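Local coordinates for hypothetical protein MTH1187 (Methanothermobacter thermautotrophicus, PDB 1LXN) that is of unknown function but assembles as a homotetramer and may bind thiamine or a related small molecule, at residues Ala4-Ile9 against Glu55-Ala60; Val8-Leu11 against Ser17-Ser20; Leu32-Glu37 against Thr43-Glu48; Asp51-Ala56 against Leu76-Arg81. All coordinates share one frame; numbering follows the deposited sequence.

Interaction 1. Residues Ala4-Ile9 against Glu55-Ala60; sequences AELTVI and EAVKAA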
loop_
_atom_site.group_PDB
_atom_site.type_symbol
_atom_site.label_atom_id
_atom_site.label_comp_id
_atom_site.label_asym_id
_atom_site.label_seq_id
_atom_site.Cartn_x
_atom_site.Cartn_y
_atom_site.Cartn_z
ATOM N N ALA A 4 3.285 3.178 -5.775
ATOM C CA ALA A 4 2.446 3.804 -4.771
ATOM C C ALA A 4 2.793 3.332 -3.374
ATOM O O ALA A 4 3.580 2.405 -3.192
ATOM C CB ALA A 4 0.974 3.493 -5.069
ATOM N N GLU A 5 2.194 3.989 -2.391
ATOM C CA GLU A 5 2.376 3.628 -0.997
ATOM C C GLU A 5 1.015 3.676 -0.328
ATOM O O GLU A 5 0.242 4.614 -0.533
ATOM C CB GLU A 5 3.328 4.584 -0.279
ATOM C CG GLU A 5 3.449 4.255 1.197
ATOM C CD GLU A 5 4.591 4.976 1.878
ATOM O OE1 GLU A 5 4.782 4.752 3.093
ATOM O OE2 GLU A 5 5.296 5.760 1.206
ATOM N N LEU A 6 0.731 2.666 0.482
ATOM C CA LEU A 6 -0.547 2.582 1.166
ATOM C C LEU A 6 -0.393 2.356 2.661
ATOM O O LEU A 6 0.392 1.511 3.091
ATOM C CB LEU A 6 -1.362 1.430 0.577
ATOM C CG LEU A 6 -2.641 1.078 1.335
ATOM C CD1 LEU A 6 -3.689 2.174 1.128
ATOM C CD2 LEU A 6 -3.152 -0.272 0.845
ATOM N N THR A 7 -1.144 3.120 3.450
ATOM C CA THR A 7 -1.130 2.952 4.894
ATOM C C THR A 7 -2.593 2.924 5.321
ATOM O O THR A 7 -3.353 3.852 5.031
ATOM C CB THR A 7 -0.419 4.115 5.632
ATOM O OG1 THR A 7 -1.288 5.252 5.675
ATOM C CG2 THR A 7 0.868 4.510 4.910
ATOM N N VAL A 8 -2.995 1.835 5.964
ATOM C CA VAL A 8 -4.357 1.686 6.453
ATOM C C VAL A 8 -4.204 1.710 7.966
ATOM O O VAL A 8 -3.601 0.811 8.543
ATOM C CB VAL A 8 -4.974 0.345 6.011
ATOM C CG1 VAL A 8 -6.433 0.274 6.450
ATOM C CG2 VAL A 8 -4.867 0.194 4.500
ATOM N N ILE A 9 -4.737 2.745 8.604
ATOM C CA ILE A 9 -4.601 2.890 10.046
ATOM C C ILE A 9 -5.936 2.883 10.782
ATOM O O ILE A 9 -6.726 3.810 10.663
ATOM C CB ILE A 9 -3.858 4.208 10.388
ATOM C CG1 ILE A 9 -2.555 4.299 9.585
ATOM C CG2 ILE A 9 -3.560 4.271 11.879
ATOM C CD1 ILE A 9 -1.774 5.591 9.798
ATOM N N GLU A 55 -8.571 -1.236 -6.769
ATOM C CA GLU A 55 -9.225 -2.425 -6.241
ATOM C C GLU A 55 -8.406 -2.989 -5.073
ATOM O O GLU A 55 -8.970 -3.449 -4.084
ATOM C CB GLU A 55 -9.389 -3.495 -7.328
ATOM C CG GLU A 55 -10.388 -3.142 -8.433
ATOM C CD GLU A 55 -11.793 -2.873 -7.907
ATOM O OE1 GLU A 55 -12.330 -3.714 -7.147
ATOM O OE2 GLU A 55 -12.366 -1.817 -8.259
ATOM N N ALA A 56 -7.081 -2.952 -5.185
ATOM C CA ALA A 56 -6.232 -3.463 -4.110
ATOM C C ALA A 56 -6.361 -2.579 -2.865
ATOM O O ALA A 56 -6.398 -3.080 -1.737
ATOM C CB ALA A 56 -4.778 -3.528 -4.561
ATOM N N VAL A 57 -6.440 -1.267 -3.074
ATOM C CA VAL A 57 -6.576 -0.327 -1.967
ATOM C C VAL A 57 -7.931 -0.479 -1.283
ATOM O O VAL A 57 -8.007 -0.457 -0.055
ATOM C CB VAL A 57 -6.383 1.138 -2.445
ATOM C CG1 VAL A 57 -6.719 2.125 -1.317
ATOM C CG2 VAL A 57 -4.934 1.336 -2.894
ATOM N N LYS A 58 -8.999 -0.631 -2.063
ATOM C CA LYS A 58 -10.324 -0.814 -1.475
ATOM C C LYS A 58 -10.338 -2.100 -0.662
ATOM O O LYS A 58 -10.868 -2.140 0.445
ATOM C CB LYS A 58 -11.412 -0.894 -2.553
ATOM C CG LYS A 58 -11.853 0.454 -3.103
ATOM C CD LYS A 58 -12.981 0.317 -4.123
ATOM C CE LYS A 58 -12.518 -0.415 -5.375
ATOM N NZ LYS A 58 -13.560 -0.429 -6.447
ATOM N N ALA A 59 -9.745 -3.151 -1.213
ATOM C CA ALA A 59 -9.697 -4.435 -0.531
ATOM C C ALA A 59 -8.966 -4.340 0.811
ATOM O O ALA A 59 -9.430 -4.882 1.818
ATOM C CB ALA A 59 -9.024 -5.473 -1.420
ATOM N N ALA A 60 -7.827 -3.649 0.821
ATOM C CA ALA A 60 -7.044 -3.506 2.041
ATOM C C ALA A 60 -7.839 -2.729 3.081
ATOM O O ALA A 60 -7.910 -3.126 4.243
ATOM C CB ALA A 60 -5.722 -2.806 1.743
#

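Interaction 2. Residues Val8-Leu11 against Ser17-Ser20; sequences VIPL and SLSS. With SO4 (sulfate ion), chain E.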
loop_
_atom_site.group_PDB
_atom_site.type_symbol
_atom_site.label_atom_id
_atom_site.label_comp_id
_atom_site.label_asym_id
_atom_site.label_seq_id
_atom_site.Cartn_x
_atom_site.Cartn_y
_atom_site.Cartn_z
ATOM N N VAL A 8 -2.995 1.835 5.964
ATOM C CA VAL A 8 -4.357 1.686 6.453
ATOM C C VAL A 8 -4.204 1.710 7.966
ATOM O O VAL A 8 -3.601 0.811 8.543
ATOM C CB VAL A 8 -4.974 0.345 6.011
ATOM C CG1 VAL A 8 -6.433 0.274 6.450
ATOM C CG2 VAL A 8 -4.867 0.194 4.500
ATOM N N ILE A 9 -4.737 2.745 8.604
ATOM C CA ILE A 9 -4.601 2.890 10.046
ATOM C C ILE A 9 -5.936 2.883 10.782
ATOM O O ILE A 9 -6.726 3.810 10.663
ATOM C CB ILE A 9 -3.858 4.208 10.388
ATOM C CG1 ILE A 9 -2.555 4.299 9.585
ATOM C CG2 ILE A 9 -3.560 4.271 11.879
ATOM C CD1 ILE A 9 -1.774 5.591 9.798
ATOM N N PRO A 10 -6.211 1.816 11.540
ATOM C CA PRO A 10 -7.478 1.765 12.277
ATOM C C PRO A 10 -7.356 2.690 13.483
ATOM O O PRO A 10 -6.299 2.757 14.109
ATOM C CB PRO A 10 -7.592 0.292 12.665
ATOM C CG PRO A 10 -6.147 -0.123 12.831
ATOM C CD PRO A 10 -5.467 0.547 11.654
ATOM N N LEU A 11 -8.429 3.413 13.788
ATOM C CA LEU A 11 -8.443 4.346 14.909
ATOM C C LEU A 11 -9.409 3.888 16.015
ATOM O O LEU A 11 -10.430 3.266 15.737
ATOM C CB LEU A 11 -8.853 5.734 14.405
ATOM C CG LEU A 11 -8.058 6.301 13.220
ATOM C CD1 LEU A 11 -8.611 7.670 12.840
ATOM C CD2 LEU A 11 -6.583 6.416 13.599
ATOM N N SER A 17 -0.773 -1.484 19.396
ATOM C CA SER A 17 -0.161 -2.453 18.496
ATOM C C SER A 17 -1.140 -2.685 17.348
ATOM O O SER A 17 -2.219 -3.234 17.554
ATOM C CB SER A 17 0.116 -3.762 19.229
ATOM O OG SER A 17 0.598 -4.730 18.312
ATOM N N LEU A 18 -0.752 -2.269 16.143
ATOM C CA LEU A 18 -1.609 -2.378 14.962
ATOM C C LEU A 18 -1.191 -3.414 13.911
ATOM O O LEU A 18 -1.830 -3.523 12.863
ATOM C CB LEU A 18 -1.692 -1.005 14.288
ATOM C CG LEU A 18 -1.961 0.209 15.193
ATOM C CD1 LEU A 18 -2.016 1.464 14.346
ATOM C CD2 LEU A 18 -3.273 0.022 15.959
ATOM N N SER A 19 -0.135 -4.170 14.187
ATOM C CA SER A 19 0.379 -5.166 13.249
ATOM C C SER A 19 -0.603 -6.188 12.696
ATOM O O SER A 19 -0.508 -6.560 11.524
ATOM C CB SER A 19 1.554 -5.913 13.876
ATOM O OG SER A 19 2.649 -5.040 14.038
ATOM N N SER A 20 -1.528 -6.663 13.525
ATOM C CA SER A 20 -2.491 -7.653 13.059
ATOM C C SER A 20 -3.472 -7.018 12.089
ATOM O O SER A 20 -3.956 -7.673 11.163
ATOM C CB SER A 20 -3.240 -8.278 14.243
ATOM O OG SER A 20 -2.334 -8.976 15.079
HETATM S S SO4 E . 3.499 -4.514 17.314
HETATM O O1 SO4 E . 4.811 -4.514 16.788
HETATM O O2 SO4 E . 3.573 -4.012 18.640
HETATM O O3 SO4 E . 3.070 -5.868 17.313
HETATM O O4 SO4 E . 2.573 -3.763 16.556
#

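Interaction 3. Residues Leu32-Glu37 against Thr43-Glu48; sequences LNVRYE and TLLEAE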
loop_
_atom_site.group_PDB
_atom_site.type_symbol
_atom_site.label_atom_id
_atom_site.label_comp_id
_atom_site.label_asym_id
_atom_site.label_seq_id
_atom_site.Cartn_x
_atom_site.Cartn_y
_atom_site.Cartn_z
ATOM N N LEU A 32 -4.949 -9.402 -5.193
ATOM C CA LEU A 32 -5.053 -8.667 -6.449
ATOM C C LEU A 32 -3.760 -8.791 -7.235
ATOM O O LEU A 32 -2.746 -9.231 -6.702
ATOM C CB LEU A 32 -5.380 -7.186 -6.196
ATOM C CG LEU A 32 -6.821 -6.845 -5.777
ATOM C CD1 LEU A 32 -7.798 -7.361 -6.836
ATOM C CD2 LEU A 32 -7.150 -7.462 -4.430
ATOM N N ASN A 33 -3.789 -8.398 -8.501
ATOM C CA ASN A 33 -2.602 -8.504 -9.332
ATOM C C ASN A 33 -1.628 -7.339 -9.170
ATOM O O ASN A 33 -1.343 -6.617 -10.121
ATOM C CB ASN A 33 -3.003 -8.652 -10.799
ATOM C CG ASN A 33 -1.839 -9.062 -11.675
ATOM O OD1 ASN A 33 -1.066 -9.956 -11.315
ATOM N ND2 ASN A 33 -1.707 -8.421 -12.835
ATOM N N VAL A 34 -1.119 -7.163 -7.955
ATOM C CA VAL A 34 -0.159 -6.100 -7.674
ATOM C C VAL A 34 1.040 -6.670 -6.923
ATOM O O VAL A 34 0.946 -7.726 -6.296
ATOM C CB VAL A 34 -0.770 -4.987 -6.786
ATOM C CG1 VAL A 34 -1.995 -4.385 -7.460
ATOM C CG2 VAL A 34 -1.126 -5.553 -5.407
ATOM N N ARG A 35 2.171 -5.983 -7.002
ATOM C CA ARG A 35 3.351 -6.410 -6.265
ATOM C C ARG A 35 3.406 -5.475 -5.066
ATOM O O ARG A 35 3.011 -4.317 -5.162
ATOM C CB ARG A 35 4.614 -6.259 -7.111
ATOM C CG ARG A 35 4.752 -7.299 -8.211
ATOM C CD ARG A 35 5.928 -6.983 -9.127
ATOM N NE ARG A 35 6.113 -8.006 -10.155
ATOM C CZ ARG A 35 6.916 -7.872 -11.207
ATOM N NH1 ARG A 35 7.611 -6.752 -11.376
ATOM N NH2 ARG A 35 7.025 -8.857 -12.094
ATOM N N TYR A 36 3.875 -5.971 -3.931
ATOM C CA TYR A 36 3.942 -5.130 -2.749
ATOM C C TYR A 36 5.226 -5.373 -1.971
ATOM O O TYR A 36 5.901 -6.386 -2.148
ATOM C CB TYR A 36 2.725 -5.391 -1.852
ATOM C CG TYR A 36 2.791 -6.691 -1.079
ATOM C CD1 TYR A 36 3.468 -6.768 0.139
ATOM C CD2 TYR A 36 2.205 -7.852 -1.580
ATOM C CE1 TYR A 36 3.561 -7.973 0.841
ATOM C CE2 TYR A 36 2.294 -9.063 -0.890
ATOM C CZ TYR A 36 2.972 -9.115 0.320
ATOM O OH TYR A 36 3.050 -10.307 1.009
ATOM N N GLU A 37 5.553 -4.424 -1.109
ATOM C CA GLU A 37 6.731 -4.520 -0.269
ATOM C C GLU A 37 6.410 -3.786 1.025
ATOM O O GLU A 37 6.123 -2.588 1.013
ATOM C CB GLU A 37 7.936 -3.876 -0.956
ATOM C CG GLU A 37 9.225 -3.990 -0.161
ATOM C CD GLU A 37 10.408 -3.313 -0.842
ATOM O OE1 GLU A 37 10.349 -2.081 -1.071
ATOM O OE2 GLU A 37 11.397 -4.015 -1.148
ATOM N N THR A 43 2.899 0.179 3.209
ATOM C CA THR A 43 3.191 -0.816 2.185
ATOM C C THR A 43 3.393 -0.195 0.794
ATOM O O THR A 43 2.556 0.568 0.307
ATOM C CB THR A 43 2.073 -1.879 2.109
ATOM O OG1 THR A 43 1.935 -2.510 3.385
ATOM C CG2 THR A 43 2.415 -2.948 1.083
ATOM N N LEU A 44 4.524 -0.523 0.174
ATOM C CA LEU A 44 4.866 -0.036 -1.157
ATOM C C LEU A 44 4.181 -0.928 -2.192
ATOM O O LEU A 44 4.060 -2.130 -1.994
ATOM C CB LEU A 44 6.386 -0.078 -1.341
ATOM C CG LEU A 44 7.255 1.083 -0.827
ATOM C CD1 LEU A 44 6.603 1.786 0.328
ATOM C CD2 LEU A 44 8.630 0.550 -0.443
ATOM N N LEU A 45 3.730 -0.339 -3.294
ATOM C CA LEU A 45 3.041 -1.105 -4.325
ATOM C C LEU A 45 3.478 -0.768 -5.745
ATOM O O LEU A 45 3.972 0.326 -6.024
ATOM C CB LEU A 45 1.528 -0.860 -4.233
ATOM C CG LEU A 45 0.799 -1.142 -2.911
ATOM C CD1 LEU A 45 -0.557 -0.445 -2.914
ATOM C CD2 LEU A 45 0.631 -2.644 -2.728
ATOM N N GLU A 46 3.277 -1.731 -6.635
ATOM C CA GLU A 46 3.554 -1.566 -8.056
ATOM C C GLU A 46 2.358 -2.211 -8.746
ATOM O O GLU A 46 1.951 -3.328 -8.402
ATOM C CB GLU A 46 4.838 -2.276 -8.478
ATOM C CG GLU A 46 6.089 -1.737 -7.828
ATOM C CD GLU A 46 7.331 -2.443 -8.329
ATOM O OE1 GLU A 46 7.190 -3.572 -8.844
ATOM O OE2 GLU A 46 8.440 -1.881 -8.201
ATOM N N ALA A 47 1.782 -1.497 -9.702
ATOM C CA ALA A 47 0.622 -2.002 -10.424
ATOM C C ALA A 47 0.778 -1.674 -11.898
ATOM O O ALA A 47 1.537 -0.776 -12.259
ATOM C CB ALA A 47 -0.653 -1.363 -9.867
ATOM N N GLU A 48 0.060 -2.404 -12.744
ATOM C CA GLU A 48 0.113 -2.188 -14.183
ATOM C C GLU A 48 -0.923 -1.169 -14.640
ATOM O O GLU A 48 -0.818 -0.617 -15.732
ATOM C CB GLU A 48 -0.119 -3.504 -14.925
ATOM C CG GLU A 48 1.081 -4.432 -14.951
ATOM C CD GLU A 48 0.744 -5.785 -15.559
ATOM O OE1 GLU A 48 1.688 -6.540 -15.883
ATOM O OE2 GLU A 48 -0.465 -6.093 -15.703
HETATM O O HOH W 1 -1.489 -4.407 -11.711
#

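Interaction 4. Residues Asp51-Ala56 against Leu76-Arg81; sequences DELMEA and LKIDDR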
loop_
_atom_site.group_PDB
_atom_site.type_symbol
_atom_site.label_atom_id
_atom_site.label_comp_id
_atom_site.label_asym_id
_atom_site.label_seq_id
_atom_site.Cartn_x
_atom_site.Cartn_y
_atom_site.Cartn_z
ATOM N N ASP A 51 -6.863 0.792 -12.262
ATOM C CA ASP A 51 -7.977 -0.031 -11.809
ATOM C C ASP A 51 -7.533 -1.066 -10.766
ATOM O O ASP A 51 -8.131 -1.145 -9.697
ATOM C CB ASP A 51 -8.659 -0.743 -12.990
ATOM C CG ASP A 51 -9.612 0.172 -13.765
ATOM O OD1 ASP A 51 -10.054 1.201 -13.209
ATOM O OD2 ASP A 51 -9.939 -0.149 -14.928
ATOM N N GLU A 52 -6.494 -1.849 -11.067
ATOM C CA GLU A 52 -6.008 -2.864 -10.126
ATOM C C GLU A 52 -5.605 -2.234 -8.803
ATOM O O GLU A 52 -5.959 -2.734 -7.730
ATOM C CB GLU A 52 -4.791 -3.620 -10.672
ATOM C CG GLU A 52 -5.108 -4.781 -11.582
ATOM C CD GLU A 52 -6.049 -5.806 -10.964
ATOM O OE1 GLU A 52 -5.648 -6.546 -10.031
ATOM O OE2 GLU A 52 -7.202 -5.864 -11.431
ATOM N N LEU A 53 -4.842 -1.147 -8.886
ATOM C CA LEU A 53 -4.396 -0.448 -7.693
ATOM C C LEU A 53 -5.582 -0.033 -6.818
ATOM O O LEU A 53 -5.594 -0.320 -5.620
ATOM C CB LEU A 53 -3.563 0.780 -8.075
ATOM C CG LEU A 53 -3.002 1.605 -6.911
ATOM C CD1 LEU A 53 -2.193 0.723 -5.967
ATOM C CD2 LEU A 53 -2.124 2.713 -7.472
HETATM N N MSE A 54 -6.577 0.629 -7.406
HETATM C CA MSE A 54 -7.744 1.060 -6.638
HETATM C C MSE A 54 -8.464 -0.144 -6.019
HETATM O O MSE A 54 -8.927 -0.081 -4.882
HETATM C CB MSE A 54 -8.732 1.845 -7.514
HETATM C CG MSE A 54 -8.182 3.128 -8.144
HETATM SE SE MSE A 54 -7.179 4.243 -6.911
HETATM C CE MSE A 54 -5.417 3.976 -7.660
ATOM N N GLU A 55 -8.571 -1.236 -6.769
ATOM C CA GLU A 55 -9.225 -2.425 -6.241
ATOM C C GLU A 55 -8.406 -2.989 -5.073
ATOM O O GLU A 55 -8.970 -3.449 -4.084
ATOM C CB GLU A 55 -9.389 -3.495 -7.328
ATOM C CG GLU A 55 -10.388 -3.142 -8.433
ATOM C CD GLU A 55 -11.793 -2.873 -7.907
ATOM O OE1 GLU A 55 -12.330 -3.714 -7.147
ATOM O OE2 GLU A 55 -12.366 -1.817 -8.259
ATOM N N ALA A 56 -7.081 -2.952 -5.185
ATOM C CA ALA A 56 -6.232 -3.463 -4.110
ATOM C C ALA A 56 -6.361 -2.579 -2.865
ATOM O O ALA A 56 -6.398 -3.080 -1.737
ATOM C CB ALA A 56 -4.778 -3.528 -4.561
ATOM N N LEU A 76 -3.128 6.991 0.581
ATOM C CA LEU A 76 -2.594 6.414 -0.638
ATOM C C LEU A 76 -1.836 7.485 -1.406
ATOM O O LEU A 76 -2.362 8.566 -1.655
ATOM C CB LEU A 76 -3.727 5.874 -1.512
ATOM C CG LEU A 76 -3.322 5.358 -2.897
ATOM C CD1 LEU A 76 -2.495 4.091 -2.754
ATOM C CD2 LEU A 76 -4.571 5.092 -3.736
ATOM N N LYS A 77 -0.590 7.187 -1.756
ATOM C CA LYS A 77 0.230 8.099 -2.537
ATOM C C LYS A 77 0.494 7.374 -3.843
ATOM O O LYS A 77 0.918 6.221 -3.840
ATOM C CB LYS A 77 1.573 8.383 -1.859
ATOM C CG LYS A 77 1.499 9.101 -0.529
ATOM C CD LYS A 77 2.895 9.548 -0.075
ATOM C CE LYS A 77 3.905 8.395 -0.087
ATOM N NZ LYS A 77 5.281 8.810 0.329
ATOM N N ILE A 78 0.240 8.047 -4.956
ATOM C CA ILE A 78 0.459 7.456 -6.264
ATOM C C ILE A 78 1.466 8.267 -7.074
ATOM O O ILE A 78 1.334 9.487 -7.217
ATOM C CB ILE A 78 -0.853 7.384 -7.085
ATOM C CG1 ILE A 78 -1.942 6.656 -6.297
ATOM C CG2 ILE A 78 -0.597 6.665 -8.404
ATOM C CD1 ILE A 78 -3.279 6.609 -7.014
ATOM N N ASP A 79 2.481 7.585 -7.588
ATOM C CA ASP A 79 3.483 8.225 -8.431
ATOM C C ASP A 79 3.290 7.560 -9.792
ATOM O O ASP A 79 3.743 6.447 -10.020
ATOM C CB ASP A 79 4.897 7.958 -7.905
ATOM C CG ASP A 79 5.971 8.669 -8.727
ATOM O OD1 ASP A 79 7.168 8.425 -8.484
ATOM O OD2 ASP A 79 5.622 9.478 -9.615
ATOM N N ASP A 80 2.594 8.244 -10.687
ATOM C CA ASP A 80 2.312 7.698 -12.006
ATOM C C ASP A 80 3.164 8.390 -13.062
ATOM O O ASP A 80 2.852 9.500 -13.490
ATOM C CB ASP A 80 0.823 7.884 -12.311
ATOM C CG ASP A 80 0.372 7.131 -13.548
ATOM O OD1 ASP A 80 1.212 6.468 -14.199
ATOM O OD2 ASP A 80 -0.837 7.210 -13.867
ATOM N N ARG A 81 4.243 7.732 -13.476
ATOM C CA ARG A 81 5.133 8.309 -14.475
ATOM C C ARG A 81 4.943 7.616 -15.820
ATOM O O ARG A 81 5.200 6.418 -15.958
ATOM C CB ARG A 81 6.591 8.199 -14.016
ATOM C CG ARG A 81 7.559 8.943 -14.920
ATOM C CD ARG A 81 8.964 8.976 -14.354
ATOM N NE ARG A 81 9.854 9.771 -15.194
ATOM C CZ ARG A 81 11.161 9.911 -14.993
ATOM N NH1 ARG A 81 11.751 9.311 -13.965
ATOM N NH2 ARG A 81 11.883 10.638 -15.839
#

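Interaction 1. Residues Ala4-Ile9 against Glu55-Ala60
Leu6 pushes its forked end between two knobs of the helix, Val57 and Ala60, which lie one turn apart on helix 50-66. The two methyls of the fork split the work. CD1 of Leu6 meets CG1 of Val57 at 3.9 Å, and CD2 of Leu6 lies 3.7 Å from CB of Ala60. With CG of Leu6 trans to the backbone nitrogen (chi1 171°), the fork reaches out from the sheet toward the helix. Val57 leaves the helix along its flank rather than straight at the strand, and the two side chains cross obliquely. Two residues further along the same face of the strand, Val8 adds the next bump: its CG2, the branch beside its own backbone nitrogen, is 4.2 Å from Ala60 CB. The single methyl of Ala60 therefore fills the shallow hollow between Leu6 CD2 and Val8 CG2, lying nearer the leucine. No hydrogen bond crosses the interface; the fit is entirely one of carbon against carbon. The axes come within 9.7 Å and run almost parallel, at a crossing angle of -18°. Leu29 of helix 19-29 touches both Leu6 and Ala60, so a second helix closes the interior on that flank, while Val64 continues the helix surface over Val8. On the far side of the helix, Lys58 NZ pairs with Glu55 OE2 at 2.6 Å, a salt bridge in which the ammonium nitrogen comes from above the carboxylate plane. This is the helix-on-sheet core of a ferredoxin-like alpha/beta sandwich, in which the second helix runs in the direction of the first, central strand.

Interaction 2. Residues Val8-Leu11 against Ser17-Ser20
Leu18 turns its two methyl groups against the end of the first strand, one toward Ile9 and one toward Pro10. CD1 of Leu18 approaches CG2 of Ile9 at 4.0 Å, an oblique meeting of two branched ends. CD2 of Leu18 faces the ring of Pro10 at CG, 4.3 Å away, a looser touch. Leu18 has CG beside its backbone nitrogen (chi1 -47°) and an extended chi2, which carries the fork out to the strand. One shell outward, Pro10 also rests on Val64 of helix 50-66 and on Ser69, while the backbone of Ile9 is paired with Tyr73 of the neighbouring strand. Thr13 touches Leu18 from within the connecting loop, and Ser15 OG is hydrogen-bonded to the backbone nitrogen of Ser17. Beyond the apolar patch, Ser19, at the start of helix 19-29, donates from OG to O4 of a sulfate ion at 2.8 Å. The helix start may add a favourable field for this anion, which probably came from the crystallisation liquor. The arrangement belongs to the first beta-to-alpha connection of a ferredoxin-like fold, where the loop leaving the central strand turns back into the first helix.

Interaction 3. Residues Leu32-Glu37 against Thr43-Glu48
A beta hairpin, strands 35-39 and 42-47, is knitted together by two hydrogen-bonded pairs, Arg35 with Glu46 and Glu37 with Leu44. Arg35 N gives to Glu46 O at 3.0 Å; the return bond, Glu46 N to Arg35 O, is also 3.0 Å. At the second pair, Glu37 N reaches Leu44 O at 2.9 Å and Leu44 N reaches Glu37 O at 2.7 Å. Between them Tyr36 faces Leu45 as a non-hydrogen-bonded pair, its CB 3.6 Å from Leu45 CD2. CG of Tyr36 stands between the backbone nitrogen and carbonyl (chi1 75°), and its ring leads away from the partner strand, passing Thr43 CG2 toward Val26 of helix 19-29. Val34 continues this helix-facing side, its CG1 against Ala47 CB and its CG2 against Leu45 CD2. The opposite face carries the charges. CD of Arg35 lies 3.6 Å from Glu46 OE1, which sits at the edge of the guanidinium, near its plane, but too far for a salt bridge; the flat groups are 43° apart. Glu46 OE2 is instead hydrogen-bonded by Leu88 N. Glu37 and Leu44 run side by side. Beyond the paired residues a water links the two chain segments, giving to Asn33 O at 2.7 Å and accepting from Glu48 N at 2.7 Å. The backbone ladder thus holds the register, with apolar packing toward the helices; the nearby opposite charges of Arg35 and Glu46 probably contribute only a modest attraction across the other face.

Interaction 4. Residues Asp51-Ala56 against Leu76-Arg81
The helix-to-strand unit formed by helix 50-66 and strand 72-79, outermost in the sheet of this chain, meets through Leu53 and Met54 on the helix and Leu76 and Ile78 on the strand. Met54 is a selenomethionine, and its chain bends at chi2 (-46°) and again at chi3 (110°), which swings the terminal methyl round to the strand. There CE of Met54 lies 3.5 Å from CD1 of Ile78, tighter than a usual carbon contact. The same methyl is 4.2 Å from CD2 of Leu76, and SE of Met54 is equally near that CD2; these two side chains cross at about a right angle. Leu53, one residue earlier, reaches the same end of Ile78 beside the selenomethionine methyl: its CD2 is 4.1 Å from Ile78 CD1 and lies over the CG1-CD1 end, the two side chains overlapping as they point opposite ways. Ile78 CD1 thus rests against two neighbouring methyls presented by the helix, one from Leu53 and one from Met54. The axes run antiparallel (167°) and stay 11.3 Å apart, so only side chains bridge the gap, as expected for the second helix of a ferredoxin-like fold lying on its sheet. Leu53 is the buried partner, packed also on Ala4, Leu45 and Ala47 of the inner strands, whereas Ile78 lies at the exposed margin and also touches Ile2. From the strand's other face, Lys77 NZ makes a salt bridge with Glu5 OE2 and Asp79 OD1 with Lys91 NZ of helix 88-98.

How the interactions relate
Interactions 1, 3 and 4 form one continuous body. Interaction 4 extends interaction 1 along the same helix, their centres about 9 Å apart, with Val57 CG2 packing on Leu76 CD1 at 3.7 Å. The hairpin of interaction 3 joins strand 2-10 through the probable hydrogen bond of Leu45 N with Ala4 O, 2.7 Å, and meets interaction 4 where Leu45 CD1 lies 3.7 Å from Leu53 CD1. Interaction 2 shares Val8 and Ile9 with interaction 1, yet sits at the far end of that strand, its centre about 21 Å from that of interaction 4. The sulfate belongs to this outlying end, away from the shared helix-sheet core.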